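Local coordinates for protein 7,8-dihydro-6-hydroxymethylpterin pyrophosphokinase-dihydropteroate synthase (Plasmodium falciparum, PDB 6JWS) that probably catalyses two successive steps of folate biosynthesis, pyrophosphorylation of 6-hydroxymethyl-7,8-dihydropterin by ATP and condensation of the resulting diphosphate with 4-aminobenzoate to 7,8-dihydropteroate, at residues D210-M221 with E314-T323. The protein carries 1 engineered substitution. Residues are numbered along the deposited sequence; the frame is centred on the assembly and turned at random.
Sequences DILFFNDFTIFM and EFLSIPHVYT. With MG (magnesium ion), chain K; ATP (adenosine-5'-triphosphate), chain J.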
ATOM      1  N   ASP B 210      20.962  31.221  19.460  1.00 29.59           N
ATOM      2  CA  ASP B 210      22.123  31.656  18.700  1.00 28.23           C
ATOM      3  C   ASP B 210      21.674  32.689  17.689  1.00 26.84           C
ATOM      4  O   ASP B 210      20.522  32.662  17.283  1.00 26.98           O
ATOM      5  CB  ASP B 210      22.753  30.498  17.926  1.00 29.10           C
ATOM      6  CG  ASP B 210      23.369  29.469  18.851  1.00 31.57           C
ATOM      7  OD1 ASP B 210      23.913  29.887  19.885  1.00 33.25           O
ATOM      8  OD2 ASP B 210      23.289  28.262  18.539  1.00 33.21           O
ATOM      9  N   ILE B 211      22.583  33.591  17.299  1.00 25.62           N
ATOM     10  CA  ILE B 211      22.267  34.497  16.212  1.00 25.40           C
ATOM     11  C   ILE B 211      22.946  33.949  14.971  1.00 26.30           C
ATOM     12  O   ILE B 211      24.154  33.782  14.976  1.00 29.13           O
ATOM     13  CB  ILE B 211      22.718  35.939  16.499  1.00 25.31           C
ATOM     14  CG1 ILE B 211      22.235  36.433  17.866  1.00 24.90           C
ATOM     15  CG2 ILE B 211      22.287  36.862  15.363  1.00 22.36           C
ATOM     16  CD1 ILE B 211      22.673  37.852  18.176  1.00 24.69           C
ATOM     17  N   LEU B 212      22.165  33.639  13.936  1.00 25.00           N
ATOM     18  CA  LEU B 212      22.747  33.036  12.751  1.00 24.35           C
ATOM     19  C   LEU B 212      23.117  34.140  11.772  1.00 24.25           C
ATOM     20  O   LEU B 212      24.163  34.102  11.144  1.00 24.62           O
ATOM     21  CB  LEU B 212      21.754  32.042  12.137  1.00 24.44           C
ATOM     22  CG  LEU B 212      21.342  30.862  13.024  1.00 26.01           C
ATOM     23  CD1 LEU B 212      20.177  30.091  12.397  1.00 22.79           C
ATOM     24  CD2 LEU B 212      22.519  29.929  13.308  1.00 22.32           C
ATOM     25  N   PHE B 213      22.224  35.108  11.605  1.00 24.22           N
ATOM     26  CA  PHE B 213      22.486  36.186  10.678  1.00 23.78           C
ATOM     27  C   PHE B 213      21.978  37.475  11.301  1.00 25.18           C
ATOM     28  O   PHE B 213      21.082  37.454  12.139  1.00 24.95           O
ATOM     29  CB  PHE B 213      21.768  35.957   9.348  1.00 23.76           C
ATOM     30  CG  PHE B 213      22.262  34.792   8.528  1.00 26.20           C
ATOM     31  CD1 PHE B 213      23.501  34.836   7.901  1.00 25.91           C
ATOM     32  CD2 PHE B 213      21.472  33.657   8.360  1.00 24.77           C
ATOM     33  CE1 PHE B 213      23.943  33.765   7.128  1.00 25.85           C
ATOM     34  CE2 PHE B 213      21.914  32.592   7.587  1.00 25.46           C
ATOM     35  CZ  PHE B 213      23.151  32.645   6.973  1.00 26.58           C
ATOM     36  N   PHE B 214      22.567  38.586  10.870  1.00 25.63           N
ATOM     37  CA  PHE B 214      22.118  39.909  11.274  1.00 27.14           C
ATOM     38  C   PHE B 214      22.411  40.847  10.111  1.00 27.64           C
ATOM     39  O   PHE B 214      23.567  41.174   9.839  1.00 28.71           O
ATOM     40  CB  PHE B 214      22.809  40.333  12.573  1.00 27.14           C
ATOM     41  CG  PHE B 214      22.164  41.500  13.278  1.00 27.15           C
ATOM     42  CD1 PHE B 214      22.123  42.756  12.693  1.00 25.16           C
ATOM     43  CD2 PHE B 214      21.615  41.340  14.540  1.00 25.92           C
ATOM     44  CE1 PHE B 214      21.520  43.820  13.346  1.00 24.23           C
ATOM     45  CE2 PHE B 214      21.021  42.409  15.192  1.00 26.06           C
ATOM     46  CZ  PHE B 214      20.983  43.647  14.595  1.00 24.80           C
ATOM     47  N   ASN B 215      21.354  41.230   9.401  1.00 28.33           N
ATOM     48  CA  ASN B 215      21.524  41.933   8.148  1.00 30.52           C
ATOM     49  C   ASN B 215      22.546  41.161   7.319  1.00 32.47           C
ATOM     50  O   ASN B 215      22.630  39.932   7.435  1.00 30.06           O
ATOM     51  CB  ASN B 215      21.801  43.422   8.381  1.00 32.57           C
ATOM     52  CG  ASN B 215      20.633  44.113   9.060  1.00 36.17           C
ATOM     53  OD1 ASN B 215      19.489  43.655   8.970  1.00 34.89           O
ATOM     54  ND2 ASN B 215      20.907  45.203   9.764  1.00 35.66           N
ATOM     55  N   ASP B 216      23.325  41.898   6.514  1.00 31.92           N
ATOM     56  CA  ASP B 216      24.334  41.312   5.646  1.00 32.17           C
ATOM     57  C   ASP B 216      25.717  41.413   6.292  1.00 31.31           C
ATOM     58  O   ASP B 216      26.724  41.324   5.598  1.00 32.46           O
ATOM     59  CB  ASP B 216      24.327  42.008   4.286  1.00 33.21           C
ATOM     60  CG  ASP B 216      24.649  43.492   4.393  1.00 36.36           C
ATOM     61  OD1 ASP B 216      24.780  43.994   5.534  1.00 36.73           O
ATOM     62  OD2 ASP B 216      24.782  44.135   3.339  1.00 39.27           O
ATOM     63  N   PHE B 217      25.765  41.585   7.618  1.00 30.96           N
ATOM     64  CA  PHE B 217      27.023  41.839   8.311  1.00 31.40           C
ATOM     65  C   PHE B 217      27.904  40.589   8.323  1.00 35.66           C
ATOM     66  O   PHE B 217      27.412  39.462   8.418  1.00 35.98           O
ATOM     67  CB  PHE B 217      26.796  42.274   9.765  1.00 28.02           C
ATOM     68  CG  PHE B 217      26.019  43.553   9.974  1.00 26.01           C
ATOM     69  CD1 PHE B 217      25.760  44.421   8.925  1.00 25.82           C
ATOM     70  CD2 PHE B 217      25.572  43.900  11.240  1.00 26.25           C
ATOM     71  CE1 PHE B 217      25.024  45.580   9.122  1.00 27.18           C
ATOM     72  CE2 PHE B 217      24.840  45.063  11.439  1.00 27.60           C
ATOM     73  CZ  PHE B 217      24.570  45.901  10.379  1.00 26.90           C
ATOM     74  N   THR B 218      29.220  40.823   8.275  1.00 37.36           N
ATOM     75  CA  THR B 218      30.231  39.804   8.498  1.00 36.41           C
ATOM     76  C   THR B 218      31.117  40.269   9.651  1.00 39.40           C
ATOM     77  O   THR B 218      31.920  41.185   9.482  1.00 41.27           O
ATOM     78  CB  THR B 218      31.092  39.620   7.243  1.00 36.03           C
ATOM     79  OG1 THR B 218      30.267  39.456   6.091  1.00 32.10           O
ATOM     80  CG2 THR B 218      32.060  38.462   7.359  1.00 39.34           C
ATOM     81  N   ILE B 219      30.972  39.620  10.810  1.00 37.77           N
ATOM     82  CA  ILE B 219      31.605  40.055  12.044  1.00 37.72           C
ATOM     83  C   ILE B 219      32.288  38.859  12.707  1.00 40.88           C
ATOM     84  O   ILE B 219      31.729  37.765  12.722  1.00 40.55           O
ATOM     85  CB  ILE B 219      30.543  40.671  12.979  1.00 36.15           C
ATOM     86  CG1 ILE B 219      30.093  42.043  12.475  1.00 36.15           C
ATOM     87  CG2 ILE B 219      31.017  40.710  14.426  1.00 32.81           C
ATOM     88  CD1 ILE B 219      28.672  42.384  12.835  1.00 37.98           C
ATOM     89  N   PHE B 220      33.500  39.089  13.245  1.00 41.21           N
ATOM     90  CA  PHE B 220      34.131  38.184  14.195  1.00 41.36           C
ATOM     91  C   PHE B 220      34.897  39.010  15.227  1.00 45.06           C
ATOM     92  O   PHE B 220      35.907  39.626  14.899  1.00 45.64           O
ATOM     93  CB  PHE B 220      35.014  37.136  13.498  1.00 38.26           C
ATOM     94  CG  PHE B 220      35.254  35.882  14.309  1.00 35.95           C
ATOM     95  CD1 PHE B 220      36.217  35.845  15.308  1.00 34.44           C
ATOM     96  CD2 PHE B 220      34.493  34.736  14.094  1.00 34.35           C
ATOM     97  CE1 PHE B 220      36.414  34.695  16.067  1.00 36.12           C
ATOM     98  CE2 PHE B 220      34.688  33.589  14.850  1.00 32.90           C
ATOM     99  CZ  PHE B 220      35.652  33.567  15.837  1.00 35.08           C
ATOM    100  N   MET B 221      34.399  39.019  16.469  1.00 45.56           N
ATOM    101  CA  MET B 221      34.982  39.819  17.535  1.00 49.02           C
ATOM    102  C   MET B 221      35.572  38.871  18.572  1.00 52.54           C
ATOM    103  O   MET B 221      34.824  38.163  19.244  1.00 51.24           O
ATOM    104  CB  MET B 221      33.923  40.712  18.191  1.00 48.87           C
ATOM    105  CG  MET B 221      33.569  41.940  17.366  1.00 50.74           C
ATOM    106  SD  MET B 221      32.273  42.997  18.106  1.00 61.50           S
ATOM    107  CE  MET B 221      32.921  43.271  19.756  1.00 54.59           C
ATOM    108  N   GLU B 314      31.951  35.446  25.112  1.00 61.58           N
ATOM    109  CA  GLU B 314      33.390  35.399  24.923  1.00 59.75           C
ATOM    110  C   GLU B 314      33.751  36.021  23.578  1.00 56.01           C
ATOM    111  O   GLU B 314      34.811  36.620  23.447  1.00 54.98           O
ATOM    112  CB  GLU B 314      33.900  33.960  25.035  1.00 69.09           C
ATOM    113  CG  GLU B 314      33.598  33.313  26.380  1.00 76.44           C
ATOM    114  CD  GLU B 314      34.626  32.310  26.879  1.00 83.15           C
ATOM    115  OE1 GLU B 314      35.178  31.564  26.044  1.00 88.41           O
ATOM    116  OE2 GLU B 314      34.880  32.283  28.104  1.00 85.59           O
ATOM    117  N   PHE B 315      32.874  35.851  22.581  1.00 49.94           N
ATOM    118  CA  PHE B 315      33.111  36.390  21.250  1.00 44.52           C
ATOM    119  C   PHE B 315      31.783  36.493  20.503  1.00 42.00           C
ATOM    120  O   PHE B 315      30.775  35.969  20.964  1.00 41.14           O
ATOM    121  CB  PHE B 315      34.167  35.565  20.500  1.00 40.79           C
ATOM    122  CG  PHE B 315      33.726  34.190  20.063  1.00 38.45           C
ATOM    123  CD1 PHE B 315      33.688  33.132  20.959  1.00 36.91           C
ATOM    124  CD2 PHE B 315      33.340  33.953  18.749  1.00 37.39           C
ATOM    125  CE1 PHE B 315      33.280  31.869  20.550  1.00 36.23           C
ATOM    126  CE2 PHE B 315      32.932  32.688  18.342  1.00 34.59           C
ATOM    127  CZ  PHE B 315      32.903  31.647  19.241  1.00 33.74           C
ATOM    128  N   LEU B 316      31.796  37.199  19.367  1.00 38.54           N
ATOM    129  CA  LEU B 316      30.633  37.283  18.507  1.00 36.98           C
ATOM    130  C   LEU B 316      31.006  36.893  17.080  1.00 34.71           C
ATOM    131  O   LEU B 316      31.851  37.533  16.461  1.00 33.29           O
ATOM    132  CB  LEU B 316      30.058  38.704  18.538  1.00 38.46           C
ATOM    133  CG  LEU B 316      28.758  38.879  17.751  1.00 37.04           C
ATOM    134  CD1 LEU B 316      27.634  38.053  18.368  1.00 34.44           C
ATOM    135  CD2 LEU B 316      28.360  40.346  17.651  1.00 38.25           C
ATOM    136  N   SER B 317      30.316  35.876  16.549  1.00 33.18           N
ATOM    137  CA  SER B 317      30.500  35.488  15.159  1.00 30.84           C
ATOM    138  C   SER B 317      29.191  35.665  14.392  1.00 28.83           C
ATOM    139  O   SER B 317      28.197  35.006  14.691  1.00 30.56           O
ATOM    140  CB  SER B 317      31.019  34.069  15.053  1.00 28.95           C
ATOM    141  OG  SER B 317      31.333  33.764  13.697  1.00 28.63           O
ATOM    142  N   ILE B 318      29.201  36.559  13.403  1.00 27.62           N
ATOM    143  CA  ILE B 318      28.090  36.677  12.477  1.00 28.14           C
ATOM    144  C   ILE B 318      28.633  36.548  11.061  1.00 27.68           C
ATOM    145  O   ILE B 318      29.467  37.348  10.655  1.00 29.56           O
ATOM    146  CB  ILE B 318      27.313  37.999  12.643  1.00 28.18           C
ATOM    147  CG1 ILE B 318      26.908  38.284  14.093  1.00 26.74           C
ATOM    148  CG2 ILE B 318      26.125  38.044  11.684  1.00 28.78           C
ATOM    149  CD1 ILE B 318      25.675  37.568  14.559  1.00 28.67           C
ATOM    150  N   PRO B 319      28.136  35.601  10.231  1.00 27.14           N
ATOM    151  CA  PRO B 319      27.182  34.581  10.662  1.00 25.46           C
ATOM    152  C   PRO B 319      27.727  33.660  11.748  1.00 26.37           C
ATOM    153  O   PRO B 319      28.932  33.567  11.953  1.00 29.11           O
ATOM    154  CB  PRO B 319      26.967  33.774   9.376  1.00 24.46           C
ATOM    155  CG  PRO B 319      27.202  34.772   8.278  1.00 25.85           C
ATOM    156  CD  PRO B 319      28.388  35.563   8.781  1.00 27.39           C
ATOM    157  N   HIS B 320      26.822  32.981  12.454  1.00 25.19           N
ATOM    158  CA  HIS B 320      27.236  32.000  13.441  1.00 25.69           C
ATOM    159  C   HIS B 320      28.261  31.051  12.814  1.00 26.29           C
ATOM    160  O   HIS B 320      28.217  30.765  11.616  1.00 25.60           O
ATOM    161  CB  HIS B 320      26.009  31.310  14.041  1.00 23.82           C
ATOM    162  CG  HIS B 320      26.302  30.404  15.183  1.00 22.53           C
ATOM    163  ND1 HIS B 320      26.715  29.097  15.000  1.00 23.77           N
ATOM    164  CD2 HIS B 320      26.224  30.593  16.517  1.00 22.39           C
ATOM    165  CE1 HIS B 320      26.872  28.515  16.177  1.00 22.21           C
ATOM    166  NE2 HIS B 320      26.580  29.407  17.120  1.00 21.81           N
ATOM    167  N   VAL B 321      29.199  30.595  13.648  1.00 28.81           N
ATOM    168  CA  VAL B 321      30.320  29.755  13.240  1.00 30.36           C
ATOM    169  C   VAL B 321      29.780  28.502  12.548  1.00 31.47           C
ATOM    170  O   VAL B 321      30.380  27.998  11.604  1.00 33.02           O
ATOM    171  CB  VAL B 321      31.201  29.400  14.463  1.00 29.33           C
ATOM    172  CG1 VAL B 321      32.198  28.291  14.182  1.00 28.58           C
ATOM    173  CG2 VAL B 321      31.924  30.614  15.025  1.00 29.64           C
ATOM    174  N   TYR B 322      28.615  28.024  12.995  1.00 30.92           N
ATOM    175  CA  TYR B 322      28.196  26.684  12.628  1.00 31.69           C
ATOM    176  C   TYR B 322      27.194  26.669  11.473  1.00 29.06           C
ATOM    177  O   TYR B 322      26.793  25.598  11.037  1.00 29.12           O
ATOM    178  CB  TYR B 322      27.794  25.900  13.880  1.00 31.91           C
ATOM    179  CG  TYR B 322      28.975  25.323  14.626  1.00 32.72           C
ATOM    180  CD1 TYR B 322      29.467  24.066  14.306  1.00 33.38           C
ATOM    181  CD2 TYR B 322      29.615  26.035  15.633  1.00 33.47           C
ATOM    182  CE1 TYR B 322      30.553  23.524  14.975  1.00 37.91           C
ATOM    183  CE2 TYR B 322      30.714  25.513  16.306  1.00 35.47           C
ATOM    184  CZ  TYR B 322      31.180  24.249  15.976  1.00 36.35           C
ATOM    185  OH  TYR B 322      32.240  23.695  16.624  1.00 34.37           O
ATOM    186  N   THR B 323      26.866  27.843  10.924  1.00 29.69           N
ATOM    187  CA  THR B 323      25.767  28.007   9.980  1.00 31.34           C
ATOM    188  C   THR B 323      25.796  26.977   8.847  1.00 33.73           C
ATOM    189  O   THR B 323      24.756  26.468   8.446  1.00 36.12           O
ATOM    190  CB  THR B 323      25.726  29.438   9.440  1.00 30.12           C
ATOM    191  OG1 THR B 323      25.738  30.282  10.589  1.00 30.33           O
ATOM    192  CG2 THR B 323      24.493  29.723   8.610  1.00 30.33           C
TER
HETATM  193 MG    MG K 803      24.966  28.417  21.314  1.00 25.52          MG
HETATM  194  PG  ATP J 802      27.794  28.782  20.030  1.00 96.31           P
HETATM  195  O1G ATP J 802      27.394  27.489  19.344  1.00 95.12           O
HETATM  196  O2G ATP J 802      28.962  29.474  19.348  1.00 81.77           O
HETATM  197  O3G ATP J 802      26.609  29.707  20.224  1.00 81.21           O
HETATM  198  PB  ATP J 802      28.224  27.063  22.457  1.00 77.43           P
HETATM  199  O1B ATP J 802      29.355  27.091  23.426  1.00 82.66           O
HETATM  200  O2B ATP J 802      27.975  25.825  21.651  1.00 81.12           O
HETATM  201  O3B ATP J 802      28.343  28.349  21.502  1.00 82.61           O
HETATM  202  PA  ATP J 802      26.326  28.743  23.924  1.00 88.18           P
HETATM  203  O1A ATP J 802      25.309  29.352  23.007  1.00 87.24           O
HETATM  204  O2A ATP J 802      25.922  28.451  25.332  1.00 88.54           O
HETATM  205  O3A ATP J 802      26.878  27.399  23.250  1.00 79.63           O
HETATM  206  O5' ATP J 802      27.653  29.647  23.932  1.00 75.90           O
HETATM  207  C5' ATP J 802      27.694  30.814  23.070  1.00 66.62           C
HETATM  208  C4' ATP J 802      29.091  31.378  23.059  1.00 58.58           C
HETATM  209  O4' ATP J 802      29.506  31.650  21.694  1.00 49.98           O
HETATM  210  C3' ATP J 802      29.260  32.701  23.815  1.00 55.61           C
HETATM  211  O3' ATP J 802      30.545  32.720  24.423  1.00 58.21           O
HETATM  212  C2' ATP J 802      29.048  33.736  22.706  1.00 50.80           C
HETATM  213  O2' ATP J 802      29.710  34.965  22.892  1.00 55.43           O
HETATM  214  C1' ATP J 802      29.679  33.040  21.507  1.00 45.08           C
HETATM  215  N9  ATP J 802      29.083  33.442  20.232  1.00 38.10           N
HETATM  216  C8  ATP J 802      29.767  33.881  19.128  1.00 37.18           C
HETATM  217  N7  ATP J 802      28.972  34.171  18.124  1.00 35.78           N
HETATM  218  C5  ATP J 802      27.698  33.876  18.591  1.00 32.54           C
HETATM  219  C6  ATP J 802      26.429  33.954  17.987  1.00 29.74           C
HETATM  220  N6  ATP J 802      26.243  34.377  16.742  1.00 25.12           N
HETATM  221  N1  ATP J 802      25.354  33.589  18.732  1.00 30.50           N
HETATM  222  C2  ATP J 802      25.556  33.170  19.990  1.00 30.01           C
HETATM  223  N3  ATP J 802      26.705  33.054  20.657  1.00 32.46           N
HETATM  224  C4  ATP J 802      27.751  33.430  19.893  1.00 33.68           C
HETATM  225  O   HOH W   1      24.971  26.686  19.819  1.00 49.84           O
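I318 meets both arms of 210-221. Its CD1 lies 3.6 Å from I211 CG2, while its CG2, anti to the backbone N, turns to F214 CB and the F217 carbonyl; the side chain thus packs on strand 210-214 and the turn that follows it, while the backbone pairs with strand 219-221. There I219 N donates to I318 O almost straight (2.7 Å, 173°) and I318 N donates back to I219 O. M221 and L316 form the next antiparallel hydrogen-bonded pair, with F220 and S317 as the non-hydrogen-bonded pair between them. L316 stands on the same sheet face as I318; its CD2 reaches I219 CG2, and CD1 lies near the adenine. On the other face, F220 runs its ring past S317 and ends with CZ 3.7 Å from F315 CD2, the two planes 30° apart but slid until they barely overlap. F315 in turn sets one ring face over ATP C8.

A cis peptide bond leads into P319, whose CG rests 3.6 Å from F213 CE1. H320 then returns to strand 210-214, H320 N donating to L212 O (3.2 Å). With CG anti to the backbone N (chi1 -173°), its ring extends past D210 CB, and NE2 comes 3.0 Å from ATP O1G, which lies at the ring edge in its plane. D210 OD1 binds magnesium, together with D208.

Between strands 210-214 and 316-318, adenine is held by backbone: I211 N donates to ATP N1, S317 N to ATP N7, and ATP N6 donates to both I211 O and S317 O. These bonds and the D208/D210 magnesium pair make up much of the ATP site of the HPPK domain.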